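Local coordinates for neurotoxin (Clostridium botulinum, PDB 3N7L), which probably binds gangliosides on the nerve-cell surface, as the receptor-binding domain of a botulinum neurotoxin of mosaic serotype D/C, at residues S322-L332 against N393-E404; R343-Q351 against Q362-R373. All coordinates share one frame; numbering follows the deposited sequence.

Both contacts lie in the C-terminal, beta-trefoil part of the receptor-binding domain. Going from the N terminus, 322-332 comes first and enters strand 329-335. Helix 339-345 follows, and its last residues begin 343-351, the first half of contact 2. After a gap of 10 residues, 362-373 folds back and closes a short hairpin. Strand 373-384 comes next, and only then does 393-404 return to 322-332 and close the long loop of contact 1. Contact 2 is therefore nested inside contact 1. Their centres are about 18 Å apart. They share one antiparallel sheet and meet where the F348 ring and L365 pack on L332, I401 and I403.

Contact 1: S322-L332 against N393-E404; sequences SRNLGTDLVPL and NHEYLIPVIKIE. With SO4 (sulfate ion), chain D; SO4 (sulfate ion), chain B.
Strands 329-332 and 394-402 pair antiparallel at 139°, with V330 and I401 as the hydrogen-bonded pair and two more bonds flanking it, I403 N to D328 O and L332 N to P399 O. V330 and I401 lie side by side, and V330 CG1 touches I401 CB at 3.6 Å. The same methyl reaches I403 CD1. On the other face L329 CD2 rests between V400 CG2 and K402 CD. K402 bends at chi2 (62°), which lays its CE 3.4 Å from D328 CB, while its NZ bonds to H405 O. I398 CD1 meets L325 CD1 tip to tip at 3.7 Å and also touches P331 CB. Further out, the N393 amide sits over one face of the R323 guanidinium, planes 32° apart. R323 NH1 is held by S383 O. A water bridges S322 OG and N393 OD1, donating to OD1; S322 OG also bonds to K385 N. A sulfate, probably from the crystallisation liquor, accepts hydrogen bonds from D328 N and N324 ND2. In the antiparallel sheet of the beta-trefoil region, strand 394-402 lies between strands 329-335 and 373-384, and strand 313-318 pairs with 329-335 on its other edge.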
# COMPACT_ATOMS: atom_id res chain seq x y z
N SER A 322 29.35 21.40 -10.32
CA SER A 322 30.73 21.86 -10.46
C SER A 322 31.35 21.43 -11.79
O SER A 322 32.16 22.14 -12.36
CB SER A 322 31.57 21.34 -9.30
OG SER A 322 31.57 19.93 -9.27
N ARG A 323 30.98 20.25 -12.26
CA ARG A 323 31.47 19.73 -13.53
C ARG A 323 30.29 19.03 -14.19
O ARG A 323 29.38 18.58 -13.50
CB ARG A 323 32.60 18.72 -13.30
CG ARG A 323 32.25 17.70 -12.23
CD ARG A 323 32.88 16.33 -12.46
NE ARG A 323 34.33 16.36 -12.45
CZ ARG A 323 35.09 15.31 -12.15
NH1 ARG A 323 34.54 14.15 -11.83
NH2 ARG A 323 36.41 15.42 -12.20
N ASN A 324 30.30 18.93 -15.51
CA ASN A 324 29.20 18.27 -16.21
C ASN A 324 29.10 16.81 -15.73
O ASN A 324 30.09 16.09 -15.72
CB ASN A 324 29.44 18.30 -17.72
CG ASN A 324 28.22 17.89 -18.51
OD1 ASN A 324 27.63 16.83 -18.27
ND2 ASN A 324 27.82 18.73 -19.46
N LEU A 325 27.90 16.39 -15.34
CA LEU A 325 27.71 15.03 -14.85
C LEU A 325 27.50 14.01 -15.97
O LEU A 325 27.69 12.81 -15.77
CB LEU A 325 26.52 14.97 -13.89
CG LEU A 325 26.55 15.90 -12.67
CD1 LEU A 325 25.32 15.65 -11.81
CD2 LEU A 325 27.82 15.65 -11.85
N GLY A 326 27.11 14.50 -17.14
CA GLY A 326 26.88 13.61 -18.26
C GLY A 326 25.90 14.20 -19.26
O GLY A 326 25.20 15.17 -18.96
N THR A 327 25.86 13.62 -20.46
CA THR A 327 24.97 14.10 -21.51
C THR A 327 23.52 14.01 -21.08
O THR A 327 23.06 12.96 -20.62
CB THR A 327 25.15 13.27 -22.81
OG1 THR A 327 26.53 13.29 -23.21
CG2 THR A 327 24.31 13.87 -23.93
N ASP A 328 22.79 15.11 -21.24
CA ASP A 328 21.38 15.18 -20.88
C ASP A 328 21.07 14.93 -19.41
O ASP A 328 19.95 14.54 -19.07
CB ASP A 328 20.57 14.19 -21.73
CG ASP A 328 20.66 14.49 -23.21
OD1 ASP A 328 20.31 15.63 -23.61
OD2 ASP A 328 21.07 13.59 -23.97
N LEU A 329 22.04 15.15 -18.54
CA LEU A 329 21.82 14.96 -17.11
C LEU A 329 21.95 16.28 -16.36
O LEU A 329 22.88 17.04 -16.57
CB LEU A 329 22.82 13.95 -16.54
CG LEU A 329 22.67 12.51 -17.04
CD1 LEU A 329 23.87 11.69 -16.58
CD2 LEU A 329 21.37 11.92 -16.51
N VAL A 330 20.98 16.56 -15.49
CA VAL A 330 21.02 17.78 -14.70
C VAL A 330 20.62 17.40 -13.27
O VAL A 330 19.57 16.80 -13.04
CB VAL A 330 20.06 18.86 -15.29
CG1 VAL A 330 18.65 18.28 -15.43
CG2 VAL A 330 20.05 20.10 -14.40
N PRO A 331 21.48 17.73 -12.30
CA PRO A 331 21.15 17.38 -10.91
C PRO A 331 20.00 18.19 -10.34
O PRO A 331 19.76 19.32 -10.76
CB PRO A 331 22.45 17.65 -10.18
CG PRO A 331 22.94 18.89 -10.88
CD PRO A 331 22.70 18.55 -12.35
N LEU A 332 19.32 17.60 -9.37
CA LEU A 332 18.22 18.25 -8.69
C LEU A 332 18.71 18.62 -7.29
O LEU A 332 19.27 17.78 -6.59
CB LEU A 332 17.02 17.30 -8.58
CG LEU A 332 15.77 17.98 -8.03
CD1 LEU A 332 15.25 18.96 -9.07
CD2 LEU A 332 14.72 16.94 -7.68
N ASN A 393 37.07 15.68 -6.01
CA ASN A 393 35.69 15.42 -6.38
C ASN A 393 35.26 14.26 -5.47
O ASN A 393 36.11 13.48 -5.01
CB ASN A 393 35.60 15.01 -7.85
CG ASN A 393 35.75 16.19 -8.77
OD1 ASN A 393 34.88 17.05 -8.84
ND2 ASN A 393 36.87 16.25 -9.49
N HIS A 394 33.97 14.16 -5.20
CA HIS A 394 33.45 13.12 -4.32
C HIS A 394 32.21 12.51 -4.96
O HIS A 394 31.44 13.21 -5.63
CB HIS A 394 33.05 13.72 -2.97
CG HIS A 394 34.16 14.46 -2.29
ND1 HIS A 394 35.06 13.84 -1.45
CD2 HIS A 394 34.54 15.75 -2.36
CE1 HIS A 394 35.95 14.72 -1.03
NE2 HIS A 394 35.66 15.89 -1.57
N GLU A 395 32.02 11.22 -4.74
CA GLU A 395 30.86 10.52 -5.27
C GLU A 395 29.65 10.88 -4.40
O GLU A 395 29.72 10.79 -3.18
CB GLU A 395 31.08 9.00 -5.23
CG GLU A 395 32.03 8.47 -6.32
CD GLU A 395 31.36 8.33 -7.69
OE1 GLU A 395 32.09 8.28 -8.70
OE2 GLU A 395 30.12 8.27 -7.76
N TYR A 396 28.58 11.30 -5.04
CA TYR A 396 27.35 11.66 -4.35
C TYR A 396 26.19 10.95 -5.03
O TYR A 396 26.08 10.98 -6.26
CB TYR A 396 27.09 13.18 -4.40
CG TYR A 396 28.04 14.00 -3.55
CD1 TYR A 396 28.01 13.92 -2.16
CD2 TYR A 396 28.99 14.82 -4.14
CE1 TYR A 396 28.92 14.64 -1.37
CE2 TYR A 396 29.90 15.54 -3.37
CZ TYR A 396 29.86 15.44 -1.99
OH TYR A 396 30.77 16.14 -1.22
N LEU A 397 25.34 10.32 -4.23
CA LEU A 397 24.16 9.65 -4.76
C LEU A 397 23.16 10.80 -4.77
O LEU A 397 22.82 11.36 -3.71
CB LEU A 397 23.70 8.55 -3.81
CG LEU A 397 22.44 7.76 -4.21
CD1 LEU A 397 22.63 7.13 -5.60
CD2 LEU A 397 22.17 6.69 -3.16
N ILE A 398 22.69 11.17 -5.96
CA ILE A 398 21.80 12.31 -6.08
C ILE A 398 20.60 12.11 -6.98
O ILE A 398 20.58 11.23 -7.84
CB ILE A 398 22.55 13.52 -6.68
CG1 ILE A 398 23.03 13.16 -8.10
CG2 ILE A 398 23.74 13.90 -5.80
CD1 ILE A 398 23.36 14.36 -8.96
N PRO A 399 19.56 12.94 -6.79
CA PRO A 399 18.37 12.85 -7.62
C PRO A 399 18.86 13.57 -8.89
O PRO A 399 19.53 14.60 -8.79
CB PRO A 399 17.34 13.66 -6.83
CG PRO A 399 18.16 14.68 -6.14
CD PRO A 399 19.39 13.93 -5.70
N VAL A 400 18.57 13.02 -10.06
CA VAL A 400 19.04 13.59 -11.31
C VAL A 400 17.97 13.48 -12.39
O VAL A 400 17.20 12.53 -12.43
CB VAL A 400 20.33 12.84 -11.78
CG1 VAL A 400 20.00 11.38 -12.06
CG2 VAL A 400 20.92 13.51 -13.00
N ILE A 401 17.93 14.47 -13.28
CA ILE A 401 16.96 14.46 -14.36
C ILE A 401 17.64 14.14 -15.69
O ILE A 401 18.69 14.70 -16.00
CB ILE A 401 16.25 15.84 -14.47
CG1 ILE A 401 15.53 16.16 -13.16
CG2 ILE A 401 15.25 15.82 -15.62
CD1 ILE A 401 14.92 17.54 -13.13
N LYS A 402 17.05 13.22 -16.45
CA LYS A 402 17.58 12.87 -17.77
C LYS A 402 16.68 13.68 -18.70
O LYS A 402 15.48 13.41 -18.81
CB LYS A 402 17.43 11.37 -18.05
CG LYS A 402 17.90 10.95 -19.43
CD LYS A 402 19.39 11.21 -19.63
CE LYS A 402 19.83 10.91 -21.06
NZ LYS A 402 19.58 9.49 -21.43
N ILE A 403 17.26 14.68 -19.37
CA ILE A 403 16.49 15.57 -20.21
C ILE A 403 15.70 15.07 -21.43
O ILE A 403 14.59 14.57 -21.28
CB ILE A 403 17.37 16.77 -20.62
CG1 ILE A 403 17.79 17.52 -19.36
CG2 ILE A 403 16.60 17.74 -21.52
CD1 ILE A 403 16.62 17.92 -18.48
N GLU A 404 16.26 15.18 -22.62
CA GLU A 404 15.52 14.80 -23.82
C GLU A 404 15.35 13.33 -24.15
O GLU A 404 14.28 12.90 -24.56
CB GLU A 404 16.14 15.51 -25.02
CG GLU A 404 15.34 15.38 -26.29
CD GLU A 404 16.06 15.97 -27.47
OE1 GLU A 404 16.55 17.12 -27.34
OE2 GLU A 404 16.13 15.30 -28.52
S SO4 D . 25.07 18.06 -22.12
O1 SO4 D . 26.38 17.45 -21.88
O2 SO4 D . 25.14 19.51 -21.86
O3 SO4 D . 24.04 17.46 -21.22
O4 SO4 D . 24.67 17.81 -23.52
S SO4 B . 38.02 18.31 -0.13
O1 SO4 B . 39.12 17.37 0.13
O2 SO4 B . 38.53 19.69 -0.05
O3 SO4 B . 36.95 18.13 0.88
O4 SO4 B . 37.48 18.04 -1.48
O HOH W 1 34.14 19.31 -10.08

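Contact 2: R343-Q351 against Q362-R373; sequences RKYGSFIIQ and QLFLSSNATTNR
I349 and F364 form a hydrogen-bonded pair in the antiparallel hairpin of strands 348-354 and 359-366, part of the beta-trefoil region. Q351 and Q362 form the next such pair, and S366 N adds a bond to S347 O. The main bump is I349. With CG1 anti to the carbonyl carbon (chi1 -61°), it pushes CD1 into a hollow walled by the backbone of T370 to N372 and by R373 CG. Packing is tight there: I349 CD1 is 3.1 Å from T371 O. The floor near CG1 is S366 CB. R373 runs extended from CG to NE and lays its guanidinium against one face of the F364 ring, with NH2 3.3 Å above the ring plane and offset toward the rim. Q351 crosses this arginine at about a right angle, and E300 forms a salt bridge with R373 NH1. On the other face, L363 and I350 lie side by side, L363 CD2 being 3.8 Å from I350 CG1. L363 CD2 also fits against F348 CB. At the helix end, the A369 methyl sits centrally over one face of the R343 guanidinium, 3.8 Å above its plane. N368 reaches across K344, and N368 ND2 comes 3.2 Å from K344 CG. L365 turns CD1 back against S347 O. S347 OG itself bonds to I342 O. A water by R343 O and S366 O accepts from S347 N. Residues S367 to T370 form a type I' turn. Two hydroxyls brace the loop: T370 OG1 donates to S367 O, while S366 OG gives its proton to T370 O at 2.7 Å, in the carbonyl plane and on a lone pair.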
# COMPACT_ATOMS: atom_id res chain seq x y z
N ARG A 343 8.80 27.50 -11.55
CA ARG A 343 8.06 27.11 -12.74
C ARG A 343 8.99 26.67 -13.87
O ARG A 343 8.63 25.81 -14.68
CB ARG A 343 7.19 28.28 -13.21
CG ARG A 343 6.19 28.75 -12.16
CD ARG A 343 5.44 29.99 -12.62
NE ARG A 343 4.35 29.66 -13.53
CZ ARG A 343 3.20 29.12 -13.15
NH1 ARG A 343 2.97 28.86 -11.87
NH2 ARG A 343 2.26 28.84 -14.06
N LYS A 344 10.19 27.23 -13.91
CA LYS A 344 11.14 26.88 -14.96
C LYS A 344 12.12 25.77 -14.61
O LYS A 344 12.52 25.00 -15.48
CB LYS A 344 11.95 28.12 -15.37
CG LYS A 344 11.10 29.23 -15.97
CD LYS A 344 11.95 30.42 -16.38
CE LYS A 344 12.63 31.06 -15.19
NZ LYS A 344 13.33 32.32 -15.58
N TYR A 345 12.50 25.67 -13.34
CA TYR A 345 13.48 24.66 -12.96
C TYR A 345 13.07 23.62 -11.92
O TYR A 345 13.84 22.69 -11.66
CB TYR A 345 14.75 25.35 -12.48
CG TYR A 345 15.24 26.41 -13.43
CD1 TYR A 345 15.52 26.10 -14.76
CD2 TYR A 345 15.38 27.73 -13.02
CE1 TYR A 345 15.94 27.09 -15.66
CE2 TYR A 345 15.80 28.73 -13.90
CZ TYR A 345 16.07 28.40 -15.22
OH TYR A 345 16.49 29.37 -16.09
N GLY A 346 11.88 23.75 -11.34
CA GLY A 346 11.48 22.79 -10.33
C GLY A 346 10.04 22.30 -10.35
O GLY A 346 9.53 21.85 -9.33
N SER A 347 9.40 22.36 -11.51
CA SER A 347 8.01 21.91 -11.61
C SER A 347 7.93 20.54 -12.27
O SER A 347 8.62 20.27 -13.26
CB SER A 347 7.19 22.94 -12.40
OG SER A 347 7.24 24.19 -11.75
N PHE A 348 7.09 19.68 -11.71
CA PHE A 348 6.94 18.33 -12.23
C PHE A 348 5.51 17.91 -12.53
O PHE A 348 4.54 18.42 -11.97
CB PHE A 348 7.53 17.30 -11.27
CG PHE A 348 8.99 17.49 -10.99
CD1 PHE A 348 9.42 18.44 -10.07
CD2 PHE A 348 9.94 16.75 -11.69
CE1 PHE A 348 10.78 18.65 -9.84
CE2 PHE A 348 11.31 16.95 -11.47
CZ PHE A 348 11.72 17.91 -10.54
N ILE A 349 5.40 16.95 -13.45
CA ILE A 349 4.13 16.36 -13.84
C ILE A 349 4.24 14.97 -13.23
O ILE A 349 5.18 14.24 -13.52
CB ILE A 349 4.04 16.23 -15.37
CG1 ILE A 349 4.15 17.62 -16.00
CG2 ILE A 349 2.74 15.54 -15.76
CD1 ILE A 349 4.57 17.58 -17.44
N ILE A 350 3.29 14.61 -12.38
CA ILE A 350 3.35 13.31 -11.71
C ILE A 350 2.44 12.28 -12.36
O ILE A 350 1.41 12.61 -12.93
CB ILE A 350 2.96 13.45 -10.22
CG1 ILE A 350 3.30 12.17 -9.47
CG2 ILE A 350 1.46 13.71 -10.09
CD1 ILE A 350 3.19 12.31 -7.95
N GLN A 351 2.83 11.02 -12.26
CA GLN A 351 2.03 9.93 -12.80
C GLN A 351 2.09 8.77 -11.82
O GLN A 351 3.18 8.40 -11.36
CB GLN A 351 2.58 9.51 -14.17
CG GLN A 351 1.62 8.65 -14.95
CD GLN A 351 0.33 9.39 -15.30
OE1 GLN A 351 -0.72 8.78 -15.45
NE2 GLN A 351 0.42 10.71 -15.44
N GLN A 362 5.99 8.34 -10.96
CA GLN A 362 7.04 8.79 -11.83
C GLN A 362 6.85 10.30 -11.92
O GLN A 362 5.72 10.79 -11.90
CB GLN A 362 6.95 8.12 -13.20
CG GLN A 362 7.62 6.75 -13.22
CD GLN A 362 7.66 6.13 -14.60
OE1 GLN A 362 8.68 5.56 -15.01
NE2 GLN A 362 6.56 6.21 -15.32
N LEU A 363 7.96 11.02 -11.97
CA LEU A 363 7.95 12.47 -12.02
C LEU A 363 8.68 12.96 -13.27
O LEU A 363 9.85 12.65 -13.49
CB LEU A 363 8.62 13.02 -10.75
CG LEU A 363 7.82 12.78 -9.46
CD1 LEU A 363 8.74 12.83 -8.24
CD2 LEU A 363 6.71 13.82 -9.36
N PHE A 364 7.97 13.74 -14.08
CA PHE A 364 8.54 14.29 -15.31
C PHE A 364 8.77 15.79 -15.17
O PHE A 364 7.89 16.52 -14.70
CB PHE A 364 7.59 14.01 -16.47
CG PHE A 364 7.33 12.55 -16.71
CD1 PHE A 364 8.21 11.79 -17.48
CD2 PHE A 364 6.25 11.91 -16.10
CE1 PHE A 364 8.01 10.42 -17.65
CE2 PHE A 364 6.05 10.54 -16.27
CZ PHE A 364 6.93 9.80 -17.04
N LEU A 365 9.96 16.26 -15.55
CA LEU A 365 10.26 17.68 -15.49
C LEU A 365 9.28 18.41 -16.40
O LEU A 365 9.12 18.05 -17.57
CB LEU A 365 11.70 17.96 -15.94
CG LEU A 365 12.06 19.45 -16.05
CD1 LEU A 365 11.95 20.10 -14.68
CD2 LEU A 365 13.47 19.60 -16.60
N SER A 366 8.63 19.43 -15.86
CA SER A 366 7.66 20.22 -16.59
C SER A 366 8.26 21.39 -17.35
O SER A 366 9.25 21.98 -16.92
CB SER A 366 6.62 20.76 -15.61
OG SER A 366 5.86 21.80 -16.20
N SER A 367 7.67 21.70 -18.50
CA SER A 367 8.14 22.82 -19.29
C SER A 367 7.33 24.03 -18.84
O SER A 367 6.13 24.11 -19.11
CB SER A 367 7.92 22.58 -20.78
OG SER A 367 8.41 23.67 -21.53
N ASN A 368 7.99 24.95 -18.15
CA ASN A 368 7.34 26.16 -17.66
C ASN A 368 6.01 25.90 -16.95
O ASN A 368 5.02 26.59 -17.18
CB ASN A 368 7.13 27.15 -18.81
CG ASN A 368 8.43 27.73 -19.31
OD1 ASN A 368 8.76 27.63 -20.49
ND2 ASN A 368 9.18 28.36 -18.40
N ALA A 369 6.00 24.89 -16.08
CA ALA A 369 4.80 24.53 -15.33
C ALA A 369 3.59 24.10 -16.16
O ALA A 369 2.46 24.26 -15.72
CB ALA A 369 4.42 25.69 -14.39
N THR A 370 3.82 23.58 -17.36
CA THR A 370 2.72 23.09 -18.20
C THR A 370 2.78 21.56 -18.12
O THR A 370 3.60 21.00 -17.39
CB THR A 370 2.87 23.50 -19.70
OG1 THR A 370 4.08 22.97 -20.24
CG2 THR A 370 2.86 25.03 -19.85
N THR A 371 1.91 20.87 -18.86
CA THR A 371 1.91 19.41 -18.85
C THR A 371 2.87 18.85 -19.90
O THR A 371 2.93 17.64 -20.12
CB THR A 371 0.50 18.85 -19.10
OG1 THR A 371 -0.11 19.55 -20.18
CG2 THR A 371 -0.36 18.98 -17.85
N ASN A 372 3.64 19.73 -20.53
CA ASN A 372 4.61 19.32 -21.54
C ASN A 372 5.85 18.80 -20.82
O ASN A 372 6.44 19.50 -19.99
CB ASN A 372 4.97 20.49 -22.45
CG ASN A 372 3.76 21.01 -23.22
OD1 ASN A 372 3.13 20.26 -23.96
ND2 ASN A 372 3.44 22.28 -23.03
N ARG A 373 6.25 17.58 -21.15
CA ARG A 373 7.39 16.94 -20.51
C ARG A 373 8.73 17.23 -21.17
O ARG A 373 8.85 17.22 -22.40
CB ARG A 373 7.16 15.43 -20.46
CG ARG A 373 5.82 15.06 -19.85
CD ARG A 373 5.60 13.56 -19.84
NE ARG A 373 4.31 13.22 -19.25
CZ ARG A 373 3.89 11.97 -19.04
NH1 ARG A 373 2.70 11.75 -18.50
NH2 ARG A 373 4.67 10.95 -19.36
O HOH W 2 10.00 23.17 -14.14